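Local coordinates for protein threonine phosphate decarboxylase-like enzyme (Sulfurospirillum multivorans, PDB 6OUX) that decarboxylates L-serine O-phosphate to ethanolamine O-phosphate with the help of pyridoxal phosphate, a step in norcobamide biosynthesis, at residues E100-I111 and R252-I263. Sequence-based numbering, arbitrary orientation.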
# COMPACT_ATOMS: atom_id res chain seq x y z
N GLU A 100 12.64 -13.26 -10.28
CA GLU A 100 13.40 -12.73 -9.14
C GLU A 100 14.02 -11.34 -9.48
O GLU A 100 14.56 -10.70 -8.62
CB GLU A 100 14.52 -13.72 -8.69
CG GLU A 100 14.10 -15.16 -8.26
CD GLU A 100 13.42 -16.01 -9.31
OE1 GLU A 100 13.74 -15.89 -10.54
OE2 GLU A 100 12.53 -16.82 -8.92
N ASN A 101 14.01 -10.94 -10.74
CA ASN A 101 14.40 -9.55 -11.13
C ASN A 101 13.23 -8.50 -11.05
O ASN A 101 13.45 -7.31 -11.27
CB ASN A 101 14.97 -9.51 -12.57
CG ASN A 101 16.35 -10.09 -12.68
OD1 ASN A 101 16.60 -11.06 -13.36
ND2 ASN A 101 17.25 -9.50 -12.02
N ILE A 102 12.02 -8.93 -10.67
CA ILE A 102 10.83 -8.07 -10.54
C ILE A 102 10.50 -7.73 -9.08
O ILE A 102 10.42 -8.63 -8.29
CB ILE A 102 9.59 -8.72 -11.16
CG1 ILE A 102 9.89 -9.19 -12.58
CG2 ILE A 102 8.41 -7.72 -11.16
CD1 ILE A 102 8.82 -10.02 -13.28
N PHE A 103 10.39 -6.43 -8.76
CA PHE A 103 9.92 -5.94 -7.50
C PHE A 103 8.52 -5.29 -7.73
O PHE A 103 8.35 -4.38 -8.59
CB PHE A 103 10.94 -4.94 -6.88
CG PHE A 103 10.48 -4.37 -5.58
CD1 PHE A 103 9.62 -3.26 -5.54
CD2 PHE A 103 10.84 -4.97 -4.36
CE1 PHE A 103 9.16 -2.75 -4.36
CE2 PHE A 103 10.39 -4.43 -3.15
CZ PHE A 103 9.57 -3.31 -3.14
N ILE A 104 7.54 -5.71 -6.94
CA ILE A 104 6.15 -5.21 -7.04
C ILE A 104 5.86 -4.34 -5.82
O ILE A 104 6.06 -4.80 -4.70
CB ILE A 104 5.09 -6.32 -7.03
CG1 ILE A 104 5.45 -7.53 -7.92
CG2 ILE A 104 3.71 -5.70 -7.34
CD1 ILE A 104 5.21 -7.34 -9.37
N GLY A 105 5.45 -3.08 -6.01
CA GLY A 105 5.07 -2.18 -4.90
C GLY A 105 3.88 -1.27 -5.28
O GLY A 105 3.11 -1.59 -6.20
N ASN A 106 3.76 -0.15 -4.59
CA ASN A 106 2.64 0.77 -4.72
C ASN A 106 2.61 1.71 -5.92
O ASN A 106 1.55 2.15 -6.35
CB ASN A 106 2.57 1.63 -3.46
CG ASN A 106 2.13 0.84 -2.27
OD1 ASN A 106 1.19 0.06 -2.37
ND2 ASN A 106 2.82 1.02 -1.15
N GLY A 107 3.75 2.02 -6.45
CA GLY A 107 3.83 2.98 -7.54
C GLY A 107 5.27 3.22 -7.86
O GLY A 107 6.16 2.83 -7.10
N ALA A 108 5.50 3.86 -9.00
CA ALA A 108 6.83 4.14 -9.45
C ALA A 108 7.59 5.08 -8.48
O ALA A 108 8.70 4.79 -8.03
CB ALA A 108 6.76 4.73 -10.85
N THR A 109 6.96 6.19 -8.10
CA THR A 109 7.55 7.14 -7.19
C THR A 109 7.85 6.54 -5.79
O THR A 109 8.90 6.78 -5.27
CB THR A 109 6.69 8.41 -7.10
OG1 THR A 109 6.50 8.89 -8.43
CG2 THR A 109 7.42 9.51 -6.28
N GLU A 110 6.95 5.73 -5.24
CA GLU A 110 7.21 5.00 -3.99
C GLU A 110 8.43 4.06 -4.12
O GLU A 110 9.25 3.98 -3.18
CB GLU A 110 6.01 4.21 -3.47
CG GLU A 110 4.71 4.99 -3.16
CD GLU A 110 4.00 5.59 -4.40
OE1 GLU A 110 4.24 5.21 -5.54
OE2 GLU A 110 3.14 6.49 -4.23
N ILE A 111 8.55 3.36 -5.25
CA ILE A 111 9.69 2.50 -5.46
C ILE A 111 10.98 3.32 -5.55
O ILE A 111 11.98 2.94 -4.96
CB ILE A 111 9.49 1.57 -6.66
CG1 ILE A 111 8.38 0.56 -6.30
CG2 ILE A 111 10.80 0.85 -7.00
CD1 ILE A 111 7.87 -0.17 -7.58
N ARG A 252 -3.31 0.98 -6.39
CA ARG A 252 -1.97 1.57 -6.56
C ARG A 252 -0.94 0.49 -6.75
O ARG A 252 -0.64 -0.25 -5.83
CB ARG A 252 -1.60 2.44 -5.35
CG ARG A 252 -2.49 3.67 -5.17
CD ARG A 252 -1.75 4.84 -4.52
NE ARG A 252 -0.83 4.41 -3.47
CZ ARG A 252 0.26 5.08 -3.07
NH1 ARG A 252 0.59 6.25 -3.62
NH2 ARG A 252 1.02 4.58 -2.10
N LEU A 253 -0.41 0.40 -7.97
CA LEU A 253 0.53 -0.65 -8.35
C LEU A 253 1.64 -0.15 -9.23
O LEU A 253 1.40 0.58 -10.16
CB LEU A 253 -0.16 -1.70 -9.19
CG LEU A 253 -1.21 -2.54 -8.51
CD1 LEU A 253 -1.96 -3.31 -9.58
CD2 LEU A 253 -0.57 -3.46 -7.50
N GLY A 254 2.84 -0.62 -8.98
CA GLY A 254 3.93 -0.33 -9.89
C GLY A 254 4.93 -1.43 -9.75
O GLY A 254 4.87 -2.22 -8.75
N TYR A 255 5.85 -1.51 -10.70
CA TYR A 255 6.92 -2.52 -10.57
C TYR A 255 8.28 -1.91 -10.91
O TYR A 255 8.37 -0.79 -11.43
CB TYR A 255 6.63 -3.78 -11.40
CG TYR A 255 6.81 -3.58 -12.93
CD1 TYR A 255 5.79 -3.09 -13.71
CD2 TYR A 255 7.99 -3.87 -13.54
CE1 TYR A 255 5.93 -2.93 -15.09
CE2 TYR A 255 8.16 -3.69 -14.91
CZ TYR A 255 7.14 -3.20 -15.65
OH TYR A 255 7.34 -3.03 -16.96
N ALA A 256 9.32 -2.62 -10.54
CA ALA A 256 10.69 -2.33 -10.95
C ALA A 256 11.38 -3.60 -11.40
O ALA A 256 11.08 -4.69 -10.88
CB ALA A 256 11.48 -1.73 -9.81
N LEU A 257 12.31 -3.44 -12.33
CA LEU A 257 13.26 -4.50 -12.77
C LEU A 257 14.64 -4.09 -12.23
O LEU A 257 15.11 -2.97 -12.48
CB LEU A 257 13.32 -4.60 -14.28
CG LEU A 257 11.97 -4.76 -15.01
CD1 LEU A 257 12.15 -4.88 -16.52
CD2 LEU A 257 11.16 -5.94 -14.53
N MET A 258 15.24 -4.96 -11.45
CA MET A 258 16.49 -4.66 -10.81
C MET A 258 17.24 -5.93 -10.46
O MET A 258 16.76 -7.04 -10.66
CB MET A 258 16.29 -3.74 -9.59
CG MET A 258 15.46 -4.27 -8.44
SD MET A 258 15.23 -3.10 -7.02
CE MET A 258 13.73 -2.58 -7.25
N ASP A 259 18.43 -5.74 -9.93
CA ASP A 259 19.31 -6.85 -9.54
C ASP A 259 18.57 -7.81 -8.60
O ASP A 259 17.98 -7.36 -7.64
CB ASP A 259 20.56 -6.25 -8.85
CG ASP A 259 21.50 -7.31 -8.38
OD1 ASP A 259 22.24 -7.89 -9.24
OD2 ASP A 259 21.43 -7.63 -7.18
N SER A 260 18.57 -9.11 -8.89
CA SER A 260 17.80 -10.05 -8.09
C SER A 260 18.34 -10.23 -6.69
O SER A 260 17.55 -10.45 -5.73
CB SER A 260 17.63 -11.41 -8.80
OG SER A 260 18.89 -11.96 -9.03
N ARG A 261 19.66 -10.11 -6.54
CA ARG A 261 20.30 -10.15 -5.21
C ARG A 261 19.74 -9.03 -4.30
O ARG A 261 19.37 -9.26 -3.13
CB ARG A 261 21.82 -9.90 -5.37
CG ARG A 261 22.74 -10.93 -4.76
CD ARG A 261 22.49 -12.35 -5.28
NE ARG A 261 22.43 -12.51 -6.74
CZ ARG A 261 23.41 -12.99 -7.53
NH1 ARG A 261 24.59 -13.30 -7.05
NH2 ARG A 261 23.20 -13.12 -8.84
N LYS A 262 19.75 -7.81 -4.83
CA LYS A 262 19.19 -6.64 -4.16
C LYS A 262 17.69 -6.85 -3.82
O LYS A 262 17.24 -6.58 -2.70
CB LYS A 262 19.42 -5.47 -5.07
CG LYS A 262 18.94 -4.11 -4.60
CD LYS A 262 19.22 -3.11 -5.73
CE LYS A 262 18.58 -1.73 -5.52
NZ LYS A 262 19.51 -0.81 -4.84
N ILE A 263 16.89 -7.32 -4.77
CA ILE A 263 15.47 -7.65 -4.43
C ILE A 263 15.40 -8.67 -3.28
O ILE A 263 14.56 -8.52 -2.37
CB ILE A 263 14.69 -8.15 -5.63
CG1 ILE A 263 14.49 -7.01 -6.64
CG2 ILE A 263 13.33 -8.72 -5.23
CD1 ILE A 263 13.99 -7.50 -7.97
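Phe103 and Ala256 form a hydrogen-bonded antiparallel pair between strands 102-105 and 254-257. Phe103 N donates a hydrogen bond to Ala256 O at 2.8 Å, nearly straight at 173°, and Ala256 N returns a bond to Phe103 O. Gly105 and Gly254 make the next such pair. Ile102 and Leu257 lie side by side on the face turned to helix 84-95. On the other face, Met258 CE rests on Phe103 CB (3.7 Å) and Ile111 CG2 on Ala256 CB (3.9 Å).

Asn101, just before strand 102-105, continues the ladder. Asn101 CB lies 3.6 Å from Met258 O. Asn101 CG stands beside the backbone N (chi1 -74°) and is 3.7 Å from Met258 O. Asn101 ND2 closes on Met258 O at 2.9 Å, with the acceptor almost in the amide plane, while Met258 N bonds back to Asn101 O.

At the far end, Arg252 NH1 meets Glu110 OE2 in a salt bridge of 2.6 Å. The carboxylate and guanidinium planes stand 84° apart, and the hydrogen bond within it is weak.

Within this chain, strand 102-105 is an outermost strand of the seven-stranded sheet of this class I/II aminotransferase-like fold. Asn101 grips Met258 through both backbone N and O, carrying the pairing one residue past the strands. The Arg252-Glu110 link is probably more ionic than directional.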